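Local structure of sensor protein (Shewanella oneidensis, 3LIC) at residues 90-95 against 101-106; 63-68 against 73-78; 9-14 against 229-234. The protein is a putative membrane-bound histidine kinase whose extracellular PDC-fold domain, the part modelled here, probably senses an external signal for a two-component system. All coordinates share one frame; numbering follows the deposited sequence.

How the interactions relate
Interactions 1 and 2 share one six-stranded antiparallel sheet: interaction 1 pairs two of its strands, and interaction 2 packs helix 55-68 on a third. Their centres are about 9 Å apart. Strand 74-79 lies beside strand 92-96, and Val-94 O and Ser-75 N, 2.9 Å apart, probably form a hydrogen bond. Interaction 2 comes first along the chain. Interaction 3 belongs to the other sheet, and its centre is about 43 Å from that of interaction 1 and 38 Å from that of interaction 2. The long helix 2-46 runs past both sheets. A 1,2-ethanediol, probably from the crystallisation liquor, lies about 4 Å from the Tyr-93 side chain and may mark a pocket.

Interaction 1. Residues 90-95 against 101-106; sequences FSPYVY and FNYLDI
Residues 92-95 and 101-105 pair as antiparallel strands, their axes 4.7 Å apart at closest approach and their directions 160° apart. Tyr-95 and Asn-102 form a hydrogen-bonded pair, each backbone N reaching the other's O. Further along, Leu-104 N bonds to Tyr-93 O.

The same Tyr-95 and Asn-102 also meet through their side chains. Tyr-95 CG sits between its backbone N and carbonyl carbon (chi1 68°), which swings the ring across the neighbouring strand. Asn-102 CB lies over one ring face, 3.7 Å from the centroid of the Tyr-95 ring. The amide stands nearly perpendicular to that ring, and Asn-102 ND2 gives an almost straight bond (169°) to Tyr-95 OH, 2.9 Å away. Leu-104 CD2 touches the edges of both the Tyr-93 and the Tyr-95 ring. Ile-106 CD1 makes an off-centre CH-pi contact with Tyr-93, whose hydroxyl bonds to Asp-166.

Pro-92, Val-94 and Tyr-103 point to the other face, toward helix 55-68. Pro-92 CB lies 3.7 Å from Tyr-103 CE1, and Val-94 CG2 meets the edge of the Tyr-103 ring.

At the far end Asp-105 OD1 takes a bond from Ser-91 N, at 2.8 Å and from above the carboxylate plane. Asp-105 is the N-cap, and OD1 also bonds to Gly-107 N, tying the residue just before strand 92-96 to the start of helix 106-109. Ile-106 N returns a bond to Ser-91 O (2.9 Å). Ser-91 OG is buried beside Ile-106 with no polar partner in the model.

This is a beta hairpin at the margin of the antiparallel sheet of a PDC sensor domain.

Interaction 2. Residues 63-68 against 73-78; sequences TNRIQR and FGSAIA
Ile-66 and Arg-65 of helix 55-68 pack against Gly-74 and Ser-75 of strand 74-79, a helix-on-sheet contact of the PDC fold. Helix and strand run nearly antiparallel (155°), and the axes of the two segments come within 8.3 Å.

The tight part is Ile-66. CG1 is anti to the carbonyl carbon (chi1 -74°), and the further turn at chi2 brings CD1 to the strand backbone. Ile-66 CD1 lies 3.7 Å from Gly-74 C and 4.0 Å from Ser-75 CB. The methyl rests on the main chain of Gly-74; a side chain there would point away from the helix, against the Phe-73 ring. Ile-66 CG2 stands alongside Phe-73 O at 4.1 Å. Phe-73 and Gly-74 both face Asp-166 of strand 161-168, which makes a classic beta bulge where the strand begins.

The loose part is Arg-65, which is partly exposed. Its chain is extended from CG to NE and runs past Ser-75. Its outer end is held by the long helix 2-46, where NH1 bonds to Asn-35 O. Gln-67 and Arg-68 mark the solvent side of the helix.

Ser-75 is buried and points toward the helix, but its stronger polar partner is in the sheet: OG bonds to Thr-164 O. Toward the helix there is only a weak and bent bond, from Arg-65 NE to Ser-75 OG, 3.4 Å long with an angle of 127° at the hydrogen.

Interaction 3. Residues 9-14 against 229-234; sequences RLYENL and AGQASF
The rim of the Tyr-11 ring faces the backbone N of Ser-233. Ser-233 N is 3.2 Å from Tyr-11 OH, but the angle is poor and the two are not hydrogen-bonded. Ala-232 C is almost as near, 3.3 Å from Tyr-11 OH, so the hydroxyl rests against the peptide that joins Ala-232 to Ser-233. Gln-231 meets the ring on its CD1 side. Both Gln-231 CB and Gln-231 CG come within 3.5 Å of Tyr-11 CD1. No partner from the strand sits squarely over a ring face. Tyr-11 and Gln-231 run alongside one another, head to tail, with ring and amide planes 56° apart.

Gln-231 CG, anti to the carbonyl carbon (chi1 -78°), lies along the ring, and the bend at chi2 turns the amide away from the tyrosine hydroxyl. Its NE2 bonds instead to Ser-245 OG on strand 241-248, which holds the amide on that side. Ser-233 CB approaches Tyr-11 OH more loosely, at 3.8 Å.

Tyr-11 is the residue of 9-14 that carries this contact. It also touches Leu-243 of strand 241-248. With an alanine here, the strand at Gln-231 to Ser-233 would probably lose its packing against helix 2-46, with a gap opened beside CB and CG of Gln-231.

Leu-10 and Leu-14 are buried on the helix and pack on Leu-265 of helix 262-268, with Leu-14 also on Leu-243.

Helix and strand directions are 125° apart, and the axes come no closer than 9.3 Å, so a large side chain spans the distance. A long N-terminal helix lying across the outer strand of a five-stranded antiparallel sheet is consistent with the second, PDC-like module of a two-module extracellular sensor.

Interaction 1. Residues 90-95 against 101-106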
ATOM      1  N   PHE A  90      21.779   3.982   9.358  1.00 19.26           N
ATOM      2  CA  PHE A  90      21.140   5.101  10.021  1.00 16.98           C
ATOM      3  C   PHE A  90      19.820   5.340   9.331  1.00 15.36           C
ATOM      4  O   PHE A  90      19.779   5.617   8.159  1.00 15.30           O
ATOM      5  CB  PHE A  90      22.071   6.348   9.964  1.00 16.81           C
ATOM      6  CG  PHE A  90      21.469   7.654  10.596  1.00 15.20           C
ATOM      7  CD1 PHE A  90      20.936   7.663  11.881  1.00 15.28           C
ATOM      8  CD2 PHE A  90      21.559   8.874   9.918  1.00 16.67           C
ATOM      9  CE1 PHE A  90      20.411   8.827  12.465  1.00 15.39           C
ATOM     10  CE2 PHE A  90      21.070  10.073  10.488  1.00 12.41           C
ATOM     11  CZ  PHE A  90      20.464  10.044  11.757  1.00 14.77           C
ATOM     12  N   SER A  91      18.721   5.236  10.068  1.00 14.14           N
ATOM     13  CA  SER A  91      17.429   5.395   9.458  1.00 10.89           C
ATOM     14  C   SER A  91      16.349   5.862  10.413  1.00 10.93           C
ATOM     15  O   SER A  91      15.425   5.133  10.768  1.00  8.64           O
ATOM     16  CB  SER A  91      17.051   4.151   8.665  1.00 10.31           C
ATOM     17  OG  SER A  91      15.677   4.151   8.294  1.00 12.32           O
ATOM     18  N   PRO A  92      16.428   7.148  10.787  1.00 12.51           N
ATOM     19  CA  PRO A  92      15.316   7.754  11.538  1.00 12.42           C
ATOM     20  C   PRO A  92      13.950   7.424  10.922  1.00 13.09           C
ATOM     21  O   PRO A  92      13.800   7.465   9.708  1.00 13.45           O
ATOM     22  CB  PRO A  92      15.586   9.240  11.387  1.00 12.02           C
ATOM     23  CG  PRO A  92      17.147   9.300  11.215  1.00 14.76           C
ATOM     24  CD  PRO A  92      17.482   8.122  10.400  1.00  9.92           C
ATOM     25  N   TYR A  93      12.951   7.182  11.759  1.00 13.52           N
ATOM     26  CA  TYR A  93      11.643   6.762  11.292  1.00 13.91           C
ATOM     27  C   TYR A  93      10.607   7.160  12.322  1.00 14.05           C
ATOM     28  O   TYR A  93      10.814   6.936  13.507  1.00 15.60           O
ATOM     29  CB  TYR A  93      11.668   5.225  11.168  1.00 14.12           C
ATOM     30  CG  TYR A  93      10.343   4.591  10.862  1.00 14.73           C
ATOM     31  CD1 TYR A  93       9.689   4.828   9.628  1.00 14.14           C
ATOM     32  CD2 TYR A  93       9.748   3.708  11.770  1.00 13.77           C
ATOM     33  CE1 TYR A  93       8.450   4.232   9.339  1.00 11.21           C
ATOM     34  CE2 TYR A  93       8.531   3.103  11.473  1.00 11.25           C
ATOM     35  CZ  TYR A  93       7.892   3.376  10.287  1.00 10.81           C
ATOM     36  OH  TYR A  93       6.709   2.727  10.026  1.00 14.71           O
ATOM     37  N   VAL A  94       9.534   7.825  11.913  1.00 14.08           N
ATOM     38  CA  VAL A  94       8.425   8.149  12.821  1.00 12.84           C
ATOM     39  C   VAL A  94       7.119   7.482  12.340  1.00 14.01           C
ATOM     40  O   VAL A  94       6.858   7.413  11.136  1.00 15.51           O
ATOM     41  CB  VAL A  94       8.229   9.697  12.975  1.00 12.86           C
ATOM     42  CG1 VAL A  94       6.940  10.032  13.764  1.00  9.97           C
ATOM     43  CG2 VAL A  94       9.465  10.365  13.600  1.00  9.74           C
ATOM     44  N   TYR A  95       6.283   6.997  13.256  1.00 14.75           N
ATOM     45  CA  TYR A  95       5.038   6.303  12.849  1.00 15.09           C
ATOM     46  C   TYR A  95       3.947   6.653  13.865  1.00 16.54           C
ATOM     47  O   TYR A  95       4.264   7.103  14.984  1.00 15.53           O
ATOM     48  CB  TYR A  95       5.220   4.764  12.677  1.00 13.41           C
ATOM     49  CG  TYR A  95       5.489   3.970  13.964  1.00 12.43           C
ATOM     50  CD1 TYR A  95       4.448   3.366  14.692  1.00 12.31           C
ATOM     51  CD2 TYR A  95       6.802   3.837  14.448  1.00 12.87           C
ATOM     52  CE1 TYR A  95       4.723   2.621  15.945  1.00  9.44           C
ATOM     53  CE2 TYR A  95       7.101   3.105  15.614  1.00 12.22           C
ATOM     54  CZ  TYR A  95       6.067   2.499  16.355  1.00 13.02           C
ATOM     55  OH  TYR A  95       6.460   1.804  17.503  1.00 15.17           O
ATOM     56  N   PHE A 101       3.182   9.477  18.422  1.00 18.23           N
ATOM     57  CA  PHE A 101       4.065   9.286  17.330  1.00 17.55           C
ATOM     58  C   PHE A 101       5.291   8.738  17.975  1.00 18.69           C
ATOM     59  O   PHE A 101       5.823   9.308  18.949  1.00 19.42           O
ATOM     60  CB  PHE A 101       4.317  10.635  16.627  1.00 17.28           C
ATOM     61  CG  PHE A 101       3.060  11.270  16.174  1.00 17.82           C
ATOM     62  CD1 PHE A 101       2.429  10.834  15.025  1.00 16.19           C
ATOM     63  CD2 PHE A 101       2.445  12.253  16.947  1.00 20.92           C
ATOM     64  CE1 PHE A 101       1.234  11.412  14.613  1.00 19.92           C
ATOM     65  CE2 PHE A 101       1.176  12.824  16.553  1.00 22.05           C
ATOM     66  CZ  PHE A 101       0.577  12.388  15.399  1.00 18.30           C
ATOM     67  N   ASN A 102       5.703   7.580  17.493  1.00 17.62           N
ATOM     68  CA  ASN A 102       6.849   6.889  18.056  1.00 17.21           C
ATOM     69  C   ASN A 102       7.978   7.165  17.138  1.00 16.48           C
ATOM     70  O   ASN A 102       7.755   7.350  15.962  1.00 18.25           O
ATOM     71  CB  ASN A 102       6.578   5.371  18.080  1.00 15.29           C
ATOM     72  CG  ASN A 102       5.571   4.999  19.219  1.00 23.20           C
ATOM     73  OD1 ASN A 102       5.189   5.873  20.019  1.00 25.20           O
ATOM     74  ND2 ASN A 102       5.168   3.738  19.300  1.00 14.76           N
ATOM     75  N   TYR A 103       9.190   7.129  17.644  1.00 16.74           N
ATOM     76  CA  TYR A 103      10.345   7.325  16.848  1.00 17.35           C
ATOM     77  C   TYR A 103      11.373   6.182  17.099  1.00 19.30           C
ATOM     78  O   TYR A 103      11.524   5.703  18.255  1.00 21.23           O
ATOM     79  CB  TYR A 103      10.982   8.655  17.177  1.00 15.48           C
ATOM     80  CG  TYR A 103      12.403   8.711  16.624  1.00 16.57           C
ATOM     81  CD1 TYR A 103      12.650   9.099  15.303  1.00 14.71           C
ATOM     82  CD2 TYR A 103      13.503   8.341  17.419  1.00 17.14           C
ATOM     83  CE1 TYR A 103      13.967   9.103  14.765  1.00 16.20           C
ATOM     84  CE2 TYR A 103      14.820   8.400  16.902  1.00 20.25           C
ATOM     85  CZ  TYR A 103      15.023   8.791  15.557  1.00 18.28           C
ATOM     86  OH  TYR A 103      16.315   8.794  15.048  1.00 21.38           O
ATOM     87  N   LEU A 104      12.060   5.717  16.051  1.00 18.20           N
ATOM     88  CA  LEU A 104      13.249   4.917  16.280  1.00 18.72           C
ATOM     89  C   LEU A 104      14.164   5.104  15.109  1.00 18.82           C
ATOM     90  O   LEU A 104      13.699   5.390  13.988  1.00 20.23           O
ATOM     91  CB  LEU A 104      12.963   3.411  16.474  1.00 19.18           C
ATOM     92  CG  LEU A 104      12.474   2.566  15.301  1.00 22.14           C
ATOM     93  CD1 LEU A 104      12.776   1.045  15.495  1.00 23.09           C
ATOM     94  CD2 LEU A 104      11.003   2.821  15.216  1.00 23.39           C
ATOM     95  N   ASP A 105      15.446   4.967  15.377  1.00 17.27           N
ATOM     96  CA  ASP A 105      16.392   4.790  14.350  1.00 17.73           C
ATOM     97  C   ASP A 105      16.362   3.305  13.944  1.00 18.35           C
ATOM     98  O   ASP A 105      16.857   2.425  14.683  1.00 17.57           O
ATOM     99  CB  ASP A 105      17.784   5.217  14.840  1.00 16.73           C
ATOM    100  CG  ASP A 105      18.824   4.988  13.808  1.00 18.89           C
ATOM    101  OD1 ASP A 105      18.488   4.492  12.713  1.00 18.32           O
ATOM    102  OD2 ASP A 105      19.998   5.270  14.066  1.00 22.28           O
ATOM    103  N   ILE A 106      15.764   3.006  12.781  1.00 16.73           N
ATOM    104  CA  ILE A 106      15.624   1.609  12.382  1.00 15.08           C
ATOM    105  C   ILE A 106      17.015   0.921  12.295  1.00 15.93           C
ATOM    106  O   ILE A 106      17.162  -0.240  12.557  1.00 16.28           O
ATOM    107  CB  ILE A 106      14.861   1.543  11.044  1.00 15.38           C
ATOM    108  CG1 ILE A 106      13.403   1.958  11.237  1.00 11.17           C
ATOM    109  CG2 ILE A 106      14.870   0.178  10.415  1.00 12.56           C
ATOM    110  CD1 ILE A 106      12.586   1.832   9.895  1.00 10.93           C
TER

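Interaction 2. Residues 63-68 against 73-78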
ATOM      1  N   THR A  63       8.235  13.803  12.273  1.00 14.84           N
ATOM      2  CA  THR A  63       7.027  13.956  13.132  1.00 14.84           C
ATOM      3  C   THR A  63       6.004  14.920  12.589  1.00 15.45           C
ATOM      4  O   THR A  63       4.795  14.584  12.499  1.00 15.16           O
ATOM      5  CB  THR A  63       7.366  14.402  14.579  1.00 14.65           C
ATOM      6  OG1 THR A  63       8.245  13.434  15.101  1.00 14.58           O
ATOM      7  CG2 THR A  63       6.083  14.426  15.478  1.00 10.52           C
ATOM      8  N   ASN A  64       6.481  16.115  12.241  1.00 15.60           N
ATOM      9  CA  ASN A  64       5.594  17.152  11.683  1.00 16.41           C
ATOM     10  C   ASN A  64       4.909  16.691  10.400  1.00 15.50           C
ATOM     11  O   ASN A  64       3.718  16.955  10.145  1.00 15.72           O
ATOM     12  CB  ASN A  64       6.420  18.408  11.378  1.00 16.53           C
ATOM     13  CG  ASN A  64       6.919  19.081  12.622  1.00 20.97           C
ATOM     14  OD1 ASN A  64       6.479  18.743  13.707  1.00 22.92           O
ATOM     15  ND2 ASN A  64       7.852  20.035  12.482  1.00 19.54           N
ATOM     16  N   ARG A  65       5.663  15.983   9.573  1.00 15.06           N
ATOM     17  CA  ARG A  65       5.106  15.478   8.297  1.00 14.91           C
ATOM     18  C   ARG A  65       4.060  14.423   8.538  1.00 15.27           C
ATOM     19  O   ARG A  65       3.026  14.399   7.856  1.00 17.85           O
ATOM     20  CB  ARG A  65       6.277  15.023   7.376  1.00 14.32           C
ATOM     21  CG  ARG A  65       6.115  13.671   6.680  1.00 21.94           C
ATOM     22  CD  ARG A  65       7.336  13.396   5.634  1.00 26.68           C
ATOM     23  NE  ARG A  65       7.014  12.443   4.592  0.50 21.12           N
ATOM     24  CZ  ARG A  65       6.876  12.826   3.345  0.50 24.78           C
ATOM     25  NH1 ARG A  65       7.083  14.107   3.065  0.50 28.52           N
ATOM     26  NH2 ARG A  65       6.526  11.969   2.397  0.50 24.76           N
ATOM     27  N   ILE A  66       4.268  13.509   9.474  1.00 14.69           N
ATOM     28  CA  ILE A  66       3.230  12.506   9.721  1.00 15.08           C
ATOM     29  C   ILE A  66       2.036  13.192  10.432  1.00 17.02           C
ATOM     30  O   ILE A  66       0.845  12.984  10.113  1.00 15.17           O
ATOM     31  CB  ILE A  66       3.884  11.332  10.577  1.00 16.35           C
ATOM     32  CG1 ILE A  66       4.787  10.544   9.615  1.00 14.62           C
ATOM     33  CG2 ILE A  66       2.863  10.376  11.249  1.00 12.36           C
ATOM     34  CD1 ILE A  66       3.986  10.088   8.350  1.00 15.84           C
ATOM     35  N   GLN A  67       2.368  14.042  11.402  1.00 17.72           N
ATOM     36  CA  GLN A  67       1.350  14.776  12.128  1.00 19.91           C
ATOM     37  C   GLN A  67       0.462  15.604  11.175  1.00 19.22           C
ATOM     38  O   GLN A  67      -0.759  15.651  11.313  1.00 17.98           O
ATOM     39  CB  GLN A  67       2.039  15.674  13.151  1.00 20.69           C
ATOM     40  CG  GLN A  67       1.154  16.093  14.298  1.00 28.93           C
ATOM     41  CD  GLN A  67       1.982  16.470  15.557  1.00 34.93           C
ATOM     42  OE1 GLN A  67       1.492  16.371  16.670  1.00 40.42           O
ATOM     43  NE2 GLN A  67       3.216  16.900  15.369  1.00 37.31           N
ATOM     44  N   ARG A  68       1.076  16.199  10.166  1.00 19.60           N
ATOM     45  CA  ARG A  68       0.315  16.993   9.192  1.00 21.00           C
ATOM     46  C   ARG A  68      -0.396  16.223   8.071  1.00 20.32           C
ATOM     47  O   ARG A  68      -1.230  16.798   7.380  1.00 20.66           O
ATOM     48  CB  ARG A  68       1.194  18.157   8.660  1.00 22.07           C
ATOM     49  CG  ARG A  68       1.638  19.004   9.891  1.00 26.88           C
ATOM     50  CD  ARG A  68       1.984  20.473   9.683  1.00 35.67           C
ATOM     51  NE  ARG A  68       3.419  20.622   9.521  1.00 44.42           N
ATOM     52  CZ  ARG A  68       4.241  21.371  10.263  1.00 42.39           C
ATOM     53  NH1 ARG A  68       5.539  21.380   9.958  1.00 42.82           N
ATOM     54  NH2 ARG A  68       3.794  22.109  11.266  1.00 40.69           N
ATOM     55  N   PHE A  73       0.903   6.449   7.659  1.00 15.13           N
ATOM     56  CA  PHE A  73       1.166   5.753   8.886  1.00 15.51           C
ATOM     57  C   PHE A  73       2.552   6.131   9.434  1.00 15.19           C
ATOM     58  O   PHE A  73       2.742   6.343  10.644  1.00 17.24           O
ATOM     59  CB  PHE A  73       1.139   4.243   8.632  1.00 15.16           C
ATOM     60  CG  PHE A  73       1.475   3.463   9.847  1.00 16.90           C
ATOM     61  CD1 PHE A  73       0.519   3.343  10.891  1.00 15.19           C
ATOM     62  CD2 PHE A  73       2.758   2.891  10.010  1.00 15.45           C
ATOM     63  CE1 PHE A  73       0.833   2.667  12.055  1.00  9.55           C
ATOM     64  CE2 PHE A  73       3.089   2.221  11.196  1.00 13.43           C
ATOM     65  CZ  PHE A  73       2.106   2.128  12.227  1.00 12.02           C
ATOM     66  N   GLY A  74       3.529   6.232   8.549  1.00 13.20           N
ATOM     67  CA  GLY A  74       4.899   6.387   8.988  1.00 12.10           C
ATOM     68  C   GLY A  74       5.796   6.909   7.858  1.00 11.62           C
ATOM     69  O   GLY A  74       5.442   6.846   6.688  1.00 10.35           O
ATOM     70  N   SER A  75       6.958   7.432   8.207  1.00 12.44           N
ATOM     71  CA  SER A  75       7.888   7.868   7.172  1.00 14.72           C
ATOM     72  C   SER A  75       9.333   7.669   7.598  1.00 13.57           C
ATOM     73  O   SER A  75       9.661   7.859   8.762  1.00 15.99           O
ATOM     74  CB  SER A  75       7.567   9.331   6.804  1.00 14.66           C
ATOM     75  OG  SER A  75       8.645   9.869   6.055  1.00 18.43           O
ATOM     76  N   ALA A  76      10.198   7.237   6.708  1.00 12.94           N
ATOM     77  CA  ALA A  76      11.594   7.036   7.105  1.00 13.69           C
ATOM     78  C   ALA A  76      12.569   7.844   6.228  1.00 13.93           C
ATOM     79  O   ALA A  76      12.272   8.123   5.042  1.00 12.44           O
ATOM     80  CB  ALA A  76      11.970   5.527   7.031  1.00 12.51           C
ATOM     81  N   ILE A  77      13.744   8.145   6.786  1.00 13.84           N
ATOM     82  CA  ILE A  77      14.859   8.650   6.007  1.00 13.90           C
ATOM     83  C   ILE A  77      16.044   7.740   6.258  1.00 15.35           C
ATOM     84  O   ILE A  77      16.635   7.785   7.327  1.00 15.35           O
ATOM     85  CB  ILE A  77      15.259  10.061   6.416  1.00 14.82           C
ATOM     86  CG1 ILE A  77      14.088  11.017   6.158  1.00 14.01           C
ATOM     87  CG2 ILE A  77      16.637  10.470   5.659  1.00 14.40           C
ATOM     88  CD1 ILE A  77      14.389  12.432   6.593  1.00 11.56           C
ATOM     89  N   ALA A  78      16.401   6.925   5.254  1.00 16.04           N
ATOM     90  CA  ALA A  78      17.290   5.799   5.447  1.00 16.28           C
ATOM     91  C   ALA A  78      18.537   5.975   4.554  1.00 17.95           C
ATOM     92  O   ALA A  78      18.402   6.249   3.366  1.00 19.47           O
ATOM     93  CB  ALA A  78      16.547   4.538   5.145  1.00 15.21           C
TER

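Interaction 3. Residues 9-14 against 229-234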
ATOM      1  N   ARG A   9     -29.180  -4.601 -11.667  1.00 25.81           N
ATOM      2  CA  ARG A   9     -29.133  -3.424 -10.795  1.00 26.00           C
ATOM      3  C   ARG A   9     -28.043  -3.614  -9.742  1.00 25.40           C
ATOM      4  O   ARG A   9     -27.355  -2.663  -9.420  1.00 26.54           O
ATOM      5  CB  ARG A   9     -30.480  -3.214 -10.075  1.00 25.95           C
ATOM      6  CG  ARG A   9     -30.706  -1.856  -9.400  1.00 29.81           C
ATOM      7  CD  ARG A   9     -32.230  -1.745  -9.013  0.50 30.69           C
ATOM      8  NE  ARG A   9     -33.028  -2.657  -9.854  0.50 28.89           N
ATOM      9  CZ  ARG A   9     -34.103  -3.319  -9.441  0.50 27.92           C
ATOM     10  NH1 ARG A   9     -34.537  -3.147  -8.213  0.50 28.38           N
ATOM     11  NH2 ARG A   9     -34.756  -4.153 -10.258  0.50 29.19           N
ATOM     12  N   LEU A  10     -27.927  -4.813  -9.171  1.00 24.02           N
ATOM     13  CA  LEU A  10     -26.889  -5.102  -8.206  1.00 24.19           C
ATOM     14  C   LEU A  10     -25.498  -4.836  -8.777  1.00 24.16           C
ATOM     15  O   LEU A  10     -24.629  -4.273  -8.080  1.00 23.09           O
ATOM     16  CB  LEU A  10     -26.955  -6.548  -7.657  1.00 23.09           C
ATOM     17  CG  LEU A  10     -28.208  -6.840  -6.816  1.00 24.92           C
ATOM     18  CD1 LEU A  10     -28.309  -8.328  -6.412  1.00 14.80           C
ATOM     19  CD2 LEU A  10     -28.299  -5.872  -5.562  1.00 21.76           C
ATOM     20  N   TYR A  11     -25.266  -5.259 -10.021  1.00 24.56           N
ATOM     21  CA  TYR A  11     -23.950  -5.062 -10.638  1.00 25.69           C
ATOM     22  C   TYR A  11     -23.674  -3.581 -10.918  1.00 26.77           C
ATOM     23  O   TYR A  11     -22.497  -3.131 -10.896  1.00 27.29           O
ATOM     24  CB  TYR A  11     -23.797  -5.866 -11.926  1.00 24.73           C
ATOM     25  CG  TYR A  11     -23.300  -7.281 -11.688  1.00 27.30           C
ATOM     26  CD1 TYR A  11     -22.153  -7.525 -10.900  1.00 23.33           C
ATOM     27  CD2 TYR A  11     -23.975  -8.384 -12.246  1.00 24.78           C
ATOM     28  CE1 TYR A  11     -21.722  -8.819 -10.678  1.00 27.44           C
ATOM     29  CE2 TYR A  11     -23.524  -9.687 -12.046  1.00 23.88           C
ATOM     30  CZ  TYR A  11     -22.407  -9.897 -11.269  1.00 26.98           C
ATOM     31  OH  TYR A  11     -21.960 -11.164 -11.088  1.00 27.23           O
ATOM     32  N   GLU A  12     -24.728  -2.831 -11.234  1.00 25.92           N
ATOM     33  CA  GLU A  12     -24.514  -1.420 -11.563  1.00 27.23           C
ATOM     34  C   GLU A  12     -24.075  -0.700 -10.295  1.00 26.87           C
ATOM     35  O   GLU A  12     -23.208   0.114 -10.338  1.00 26.16           O
ATOM     36  CB  GLU A  12     -25.772  -0.799 -12.178  1.00 27.31           C
ATOM     37  CG  GLU A  12     -26.185  -1.557 -13.443  1.00 31.65           C
ATOM     38  CD  GLU A  12     -27.399  -0.957 -14.143  1.00 37.98           C
ATOM     39  OE1 GLU A  12     -28.262  -0.351 -13.441  1.00 40.30           O
ATOM     40  OE2 GLU A  12     -27.480  -1.121 -15.386  1.00 37.64           O
ATOM     41  N   ASN A  13     -24.658  -1.067  -9.160  1.00 27.99           N
ATOM     42  CA  ASN A  13     -24.349  -0.436  -7.897  1.00 29.38           C
ATOM     43  C   ASN A  13     -22.945  -0.836  -7.476  1.00 28.51           C
ATOM     44  O   ASN A  13     -22.183  -0.003  -7.047  1.00 29.23           O
ATOM     45  CB  ASN A  13     -25.333  -0.843  -6.812  1.00 29.98           C
ATOM     46  CG  ASN A  13     -26.738  -0.310  -7.059  1.00 33.34           C
ATOM     47  OD1 ASN A  13     -26.952   0.542  -7.913  1.00 37.08           O
ATOM     48  ND2 ASN A  13     -27.709  -0.840  -6.320  1.00 34.69           N
ATOM     49  N   LEU A  14     -22.615  -2.116  -7.624  1.00 27.89           N
ATOM     50  CA  LEU A  14     -21.267  -2.590  -7.304  1.00 26.19           C
ATOM     51  C   LEU A  14     -20.260  -1.874  -8.188  1.00 25.14           C
ATOM     52  O   LEU A  14     -19.175  -1.566  -7.687  1.00 24.58           O
ATOM     53  CB  LEU A  14     -21.099  -4.123  -7.414  1.00 24.98           C
ATOM     54  CG  LEU A  14     -21.713  -4.964  -6.296  1.00 23.27           C
ATOM     55  CD1 LEU A  14     -21.780  -6.434  -6.727  1.00 19.28           C
ATOM     56  CD2 LEU A  14     -21.017  -4.863  -4.890  1.00 21.46           C
ATOM     57  N   ALA A 229     -11.086  -3.835 -15.979  1.00 31.14           N
ATOM     58  CA  ALA A 229     -12.277  -3.508 -15.178  1.00 29.53           C
ATOM     59  C   ALA A 229     -13.447  -4.458 -15.568  1.00 29.23           C
ATOM     60  O   ALA A 229     -13.571  -4.812 -16.745  1.00 30.40           O
ATOM     61  CB  ALA A 229     -12.685  -2.050 -15.403  1.00 27.76           C
ATOM     62  N   GLY A 230     -14.263  -4.912 -14.621  1.00 26.55           N
ATOM     63  CA  GLY A 230     -15.410  -5.736 -14.978  1.00 25.32           C
ATOM     64  C   GLY A 230     -16.202  -6.280 -13.800  1.00 24.67           C
ATOM     65  O   GLY A 230     -15.806  -6.071 -12.643  1.00 23.61           O
ATOM     66  N   GLN A 231     -17.276  -7.017 -14.085  1.00 23.90           N
ATOM     67  CA  GLN A 231     -18.161  -7.565 -13.057  1.00 25.90           C
ATOM     68  C   GLN A 231     -18.172  -9.092 -13.230  1.00 26.20           C
ATOM     69  O   GLN A 231     -18.111  -9.565 -14.329  1.00 26.89           O
ATOM     70  CB  GLN A 231     -19.606  -7.030 -13.235  1.00 26.00           C
ATOM     71  CG  GLN A 231     -19.921  -5.554 -12.724  1.00 29.02           C
ATOM     72  CD  GLN A 231     -19.034  -4.459 -13.356  1.00 31.81           C
ATOM     73  OE1 GLN A 231     -19.190  -4.129 -14.534  1.00 34.00           O
ATOM     74  NE2 GLN A 231     -18.097  -3.898 -12.573  1.00 27.62           N
ATOM     75  N   ALA A 232     -18.311  -9.860 -12.167  1.00 25.47           N
ATOM     76  CA  ALA A 232     -18.419 -11.276 -12.299  1.00 25.74           C
ATOM     77  C   ALA A 232     -18.739 -11.820 -10.932  1.00 27.15           C
ATOM     78  O   ALA A 232     -18.463 -11.175  -9.950  1.00 26.38           O
ATOM     79  CB  ALA A 232     -17.118 -11.876 -12.786  1.00 25.55           C
ATOM     80  N   SER A 233     -19.320 -13.014 -10.860  1.00 28.49           N
ATOM     81  CA  SER A 233     -19.408 -13.649  -9.579  1.00 30.72           C
ATOM     82  C   SER A 233     -18.328 -14.691  -9.381  1.00 32.56           C
ATOM     83  O   SER A 233     -17.434 -14.893 -10.241  1.00 31.38           O
ATOM     84  CB  SER A 233     -20.784 -14.255  -9.315  1.00 30.42           C
ATOM     85  OG  SER A 233     -21.097 -15.106 -10.358  1.00 29.81           O
ATOM     86  N   PHE A 234     -18.390 -15.295  -8.195  1.00 34.72           N
ATOM     87  CA  PHE A 234     -17.398 -16.267  -7.778  1.00 38.26           C
ATOM     88  C   PHE A 234     -17.830 -16.892  -6.471  1.00 39.24           C
ATOM     89  O   PHE A 234     -18.738 -16.356  -5.828  1.00 38.95           O
ATOM     90  CB  PHE A 234     -15.999 -15.637  -7.698  1.00 37.09           C
ATOM     91  CG  PHE A 234     -15.726 -14.937  -6.430  1.00 39.35           C
ATOM     92  CD1 PHE A 234     -15.362 -15.652  -5.297  1.00 38.77           C
ATOM     93  CD2 PHE A 234     -15.783 -13.557  -6.362  1.00 39.49           C
ATOM     94  CE1 PHE A 234     -15.074 -15.005  -4.123  1.00 37.87           C
ATOM     95  CE2 PHE A 234     -15.509 -12.920  -5.193  1.00 38.87           C
ATOM     96  CZ  PHE A 234     -15.149 -13.650  -4.067  1.00 38.49           C
TER